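Local coordinates for protein dehydroascorbate reductase (Chlamydomonas reinhardtii, PDB 5XFT) that probably catalyses the glutathione-dependent reduction of dehydroascorbate to ascorbate, as a member of the DHAR family within the glutathione S-transferase superfamily, at residues H25-A30 / C156-P160; L91-V95 / L151-C156. All blocks are in the same frame, centred on the assembly; numbering follows the deposited sequence.

Interaction 1: H25-A30 / C156-P160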
# COMPACT_ATOMS: atom_id res chain seq x y z
N HIS A 25 -0.26 1.34 -4.65
CA HIS A 25 -1.37 0.62 -4.06
C HIS A 25 -2.13 1.49 -3.07
O HIS A 25 -3.36 1.45 -3.01
CB HIS A 25 -0.87 -0.67 -3.39
CG HIS A 25 -1.95 -1.68 -3.14
ND1 HIS A 25 -1.72 -2.85 -2.45
CD2 HIS A 25 -3.25 -1.70 -3.49
CE1 HIS A 25 -2.84 -3.54 -2.38
NE2 HIS A 25 -3.79 -2.87 -3.00
N ARG A 26 -1.41 2.31 -2.30
CA ARG A 26 -2.07 3.16 -1.31
C ARG A 26 -2.93 4.22 -1.99
O ARG A 26 -4.09 4.44 -1.60
CB ARG A 26 -1.03 3.82 -0.39
CG ARG A 26 -1.55 5.10 0.27
CD ARG A 26 -0.43 5.96 0.87
NE ARG A 26 -0.89 6.68 2.05
CZ ARG A 26 -0.17 7.62 2.64
NH1 ARG A 26 1.04 7.91 2.17
NH2 ARG A 26 -0.61 8.26 3.72
N VAL A 27 -2.40 4.87 -3.02
CA VAL A 27 -3.21 5.85 -3.75
C VAL A 27 -4.44 5.19 -4.36
O VAL A 27 -5.56 5.71 -4.25
CB VAL A 27 -2.35 6.57 -4.80
CG1 VAL A 27 -3.23 7.40 -5.72
CG2 VAL A 27 -1.32 7.43 -4.11
N LEU A 28 -4.25 4.04 -5.01
CA LEU A 28 -5.37 3.33 -5.64
C LEU A 28 -6.44 2.96 -4.63
O LEU A 28 -7.64 3.13 -4.89
CB LEU A 28 -4.86 2.07 -6.33
CG LEU A 28 -3.85 2.23 -7.46
CD1 LEU A 28 -3.39 0.88 -7.92
CD2 LEU A 28 -4.50 2.98 -8.59
N LEU A 29 -6.04 2.41 -3.48
CA LEU A 29 -7.01 2.09 -2.44
C LEU A 29 -7.71 3.35 -1.95
O LEU A 29 -8.91 3.32 -1.65
CB LEU A 29 -6.33 1.37 -1.27
CG LEU A 29 -5.89 -0.08 -1.50
CD1 LEU A 29 -5.12 -0.61 -0.34
CD2 LEU A 29 -7.09 -0.95 -1.77
N ALA A 30 -6.99 4.47 -1.87
CA ALA A 30 -7.64 5.72 -1.48
C ALA A 30 -8.73 6.12 -2.47
O ALA A 30 -9.83 6.52 -2.07
CB ALA A 30 -6.60 6.83 -1.36
N CYS A 156 -5.27 2.34 3.94
CA CYS A 156 -4.68 2.56 2.63
C CYS A 156 -3.16 2.58 2.69
O CYS A 156 -2.50 2.13 1.75
CB CYS A 156 -5.20 3.87 2.03
SG CYS A 156 -6.98 3.85 1.66
N SER A 157 -2.59 3.08 3.79
CA SER A 157 -1.13 3.11 3.89
C SER A 157 -0.55 1.77 4.35
O SER A 157 0.49 1.34 3.85
CB SER A 157 -0.69 4.21 4.85
OG SER A 157 0.71 4.17 5.04
N LEU A 158 -1.21 1.10 5.29
CA LEU A 158 -0.61 -0.04 5.97
C LEU A 158 -0.99 -1.38 5.36
O LEU A 158 -0.19 -2.32 5.42
CB LEU A 158 -1.00 -0.05 7.45
CG LEU A 158 -0.30 0.93 8.39
CD1 LEU A 158 -0.70 0.63 9.82
CD2 LEU A 158 1.21 0.86 8.21
N ALA A 159 -2.19 -1.50 4.82
CA ALA A 159 -2.60 -2.77 4.24
C ALA A 159 -1.69 -3.23 3.09
O ALA A 159 -1.35 -4.42 3.05
CB ALA A 159 -4.06 -2.69 3.80
N PRO A 160 -1.26 -2.37 2.15
CA PRO A 160 -0.29 -2.85 1.15
C PRO A 160 1.03 -3.29 1.76
O PRO A 160 1.58 -4.33 1.35
CB PRO A 160 -0.12 -1.64 0.23
CG PRO A 160 -1.39 -0.88 0.37
CD PRO A 160 -1.75 -1.02 1.82
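Helix 22-33 of the thioredoxin-like domain crosses helix 153-173 of the all-helical domain here, at the domain interface of a GST fold; the two axes approach to 8.3 Å at 129°. C156, with chi1 m, packs its thiol against the L29-A30 peptide (SG 3.6 Å from A30 N) and against L29 CB (3.9 Å). R26 is t at chi1 and chi2, so its chain runs out past the other helix; NE stands 3.7 Å from S157 CB, which covers one guanidinium face, and NH1 is hydrogen-bonded to S75. H25, chi1 t, brings ND1 to 3.3 Å from P160 CB, while the same nitrogen is hydrogen-bonded to Y202, whose ring meets the imidazole edge-to-face. L29 (m, t) rests CD1 on P160 CG at 3.8 Å. P160 has no N-H to give to the preceding turn and kinks its helix; C156 O instead faces R26, 3.1 Å from R26 CB and 3.3 Å from R26 CA in a CA-H...O contact. The segments therefore adhere by apolar and sulfur packing, the guanidinium lying over S157 CB and this CH contact, while H25 ND1 and R26 NH1 find their hydrogen-bond partners outside the two segments.

Interaction 2: L91-V95 / L151-C156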
# COMPACT_ATOMS: atom_id res chain seq x y z
N LEU A 91 -11.65 9.63 4.87
CA LEU A 91 -10.62 8.64 5.17
C LEU A 91 -9.74 9.09 6.32
O LEU A 91 -8.64 8.57 6.49
CB LEU A 91 -9.75 8.36 3.94
CG LEU A 91 -10.40 7.98 2.61
CD1 LEU A 91 -9.31 7.64 1.59
CD2 LEU A 91 -11.35 6.82 2.81
N GLN A 92 -10.20 10.06 7.11
CA GLN A 92 -9.41 10.54 8.23
C GLN A 92 -9.39 9.50 9.34
O GLN A 92 -10.31 8.68 9.48
CB GLN A 92 -9.94 11.88 8.73
CG GLN A 92 -9.91 12.96 7.66
CD GLN A 92 -10.14 14.35 8.20
OE1 GLN A 92 -11.28 14.74 8.47
NE2 GLN A 92 -9.07 15.11 8.36
N SER A 93 -8.34 9.54 10.14
CA SER A 93 -7.99 8.42 11.01
C SER A 93 -7.67 8.90 12.41
O SER A 93 -6.98 9.91 12.59
CB SER A 93 -6.78 7.67 10.44
OG SER A 93 -6.66 6.38 11.01
N SER A 94 -8.15 8.16 13.41
CA SER A 94 -7.77 8.39 14.79
C SER A 94 -6.50 7.63 15.18
O SER A 94 -5.97 7.88 16.27
CB SER A 94 -8.90 7.99 15.74
OG SER A 94 -10.16 8.41 15.24
N VAL A 95 -6.02 6.74 14.32
CA VAL A 95 -4.87 5.88 14.66
C VAL A 95 -3.63 6.74 14.89
O VAL A 95 -3.32 7.61 14.06
CB VAL A 95 -4.63 4.86 13.55
CG1 VAL A 95 -3.52 3.90 13.97
CG2 VAL A 95 -5.91 4.11 13.24
N LEU A 151 -12.59 1.26 4.47
CA LEU A 151 -11.17 1.59 4.36
C LEU A 151 -10.87 2.96 4.95
O LEU A 151 -11.65 3.91 4.82
CB LEU A 151 -10.73 1.55 2.90
CG LEU A 151 -10.53 0.17 2.30
CD1 LEU A 151 -9.92 0.29 0.92
CD2 LEU A 151 -9.68 -0.68 3.22
N ASN A 152 -9.71 3.05 5.58
CA ASN A 152 -9.23 4.23 6.28
C ASN A 152 -7.94 4.70 5.61
O ASN A 152 -7.33 3.97 4.82
CB ASN A 152 -8.99 3.88 7.75
CG ASN A 152 -8.84 5.09 8.62
OD1 ASN A 152 -9.47 6.12 8.39
ND2 ASN A 152 -8.06 4.96 9.67
N GLY A 153 -7.52 5.93 5.91
CA GLY A 153 -6.22 6.37 5.44
C GLY A 153 -5.10 5.48 5.95
O GLY A 153 -4.12 5.22 5.25
N THR A 154 -5.25 4.99 7.19
CA THR A 154 -4.31 4.03 7.76
C THR A 154 -4.42 2.67 7.09
O THR A 154 -3.40 2.00 6.88
CB THR A 154 -4.56 3.92 9.26
OG1 THR A 154 -4.17 5.15 9.89
CG2 THR A 154 -3.77 2.77 9.86
N ASP A 155 -5.63 2.25 6.74
CA ASP A 155 -5.79 1.04 5.93
C ASP A 155 -5.08 1.19 4.60
O ASP A 155 -4.37 0.28 4.15
CB ASP A 155 -7.28 0.76 5.70
CG ASP A 155 -7.99 0.29 6.94
OD1 ASP A 155 -7.42 -0.52 7.70
OD2 ASP A 155 -9.14 0.75 7.16
N CYS A 156 -5.27 2.34 3.94
CA CYS A 156 -4.68 2.56 2.63
C CYS A 156 -3.16 2.58 2.69
O CYS A 156 -2.50 2.13 1.75
CB CYS A 156 -5.20 3.87 2.03
SG CYS A 156 -6.98 3.85 1.66
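L91 lays its side chain over the turn that leads into helix 153-173, with CD2 3.5 Å from L151 O and CD1 4.4 Å from C156 SG. The contact is a helix N-terminus held by a loop: N152 is the N-cap of a long helix of the GST C-terminal domain, and residues 91-95 belong to the linker between helix 75-85 and helix 103-112. N152 N gives a weak hydrogen bond to D155 OD2 at 2.8 Å, the backbone-to-side-chain half of a capping box, and C156 N closes the first helical turn on N152 O, also at 2.8 Å. An N-capping box at the start of this helix, with an Asp at N3, is a recurrent feature of the GST fold. D155 ties this start further to the backbone of F146 and G147 and to Y187. The linker adds an acceptor for the first turn: G153 N donates to L91 O at 2.9 Å, with an N-H...O angle of 138°. A beta carbon on residue 153 would collide with that same carbonyl, so the close approach depends on the bare glycine backbone. Further along, the S93 and T154 hydroxyls are hydrogen-bonded, and S93 OG also accepts a weak, 3.4 Å bond from V95 N. V95 and T154 both touch F146, and they meet each other where V95 CB sits 3.7 Å from T154 OG1.

Both contacts use the start of helix 153-173 and share C156, so the turn capped in interaction 2 is also the one whose thiol packs on helix 22-33 in interaction 1. Their centres lie 10 Å apart, and they touch directly: A30 O is 3.9 Å from L91 CD1, and L29 CD2 is 4.1 Å from L151 CD1. The linker, the capped helix and the thioredoxin-like domain thus form one continuous packing region. Interaction 1 lies nearer the probable active site: C21, just before helix 22-33, and C24, in its first turn, form a thioredoxin-type CxxC sequence, probably marking that site, and the H25 side chain lies near them without touching; interaction 2 sits on the linker side.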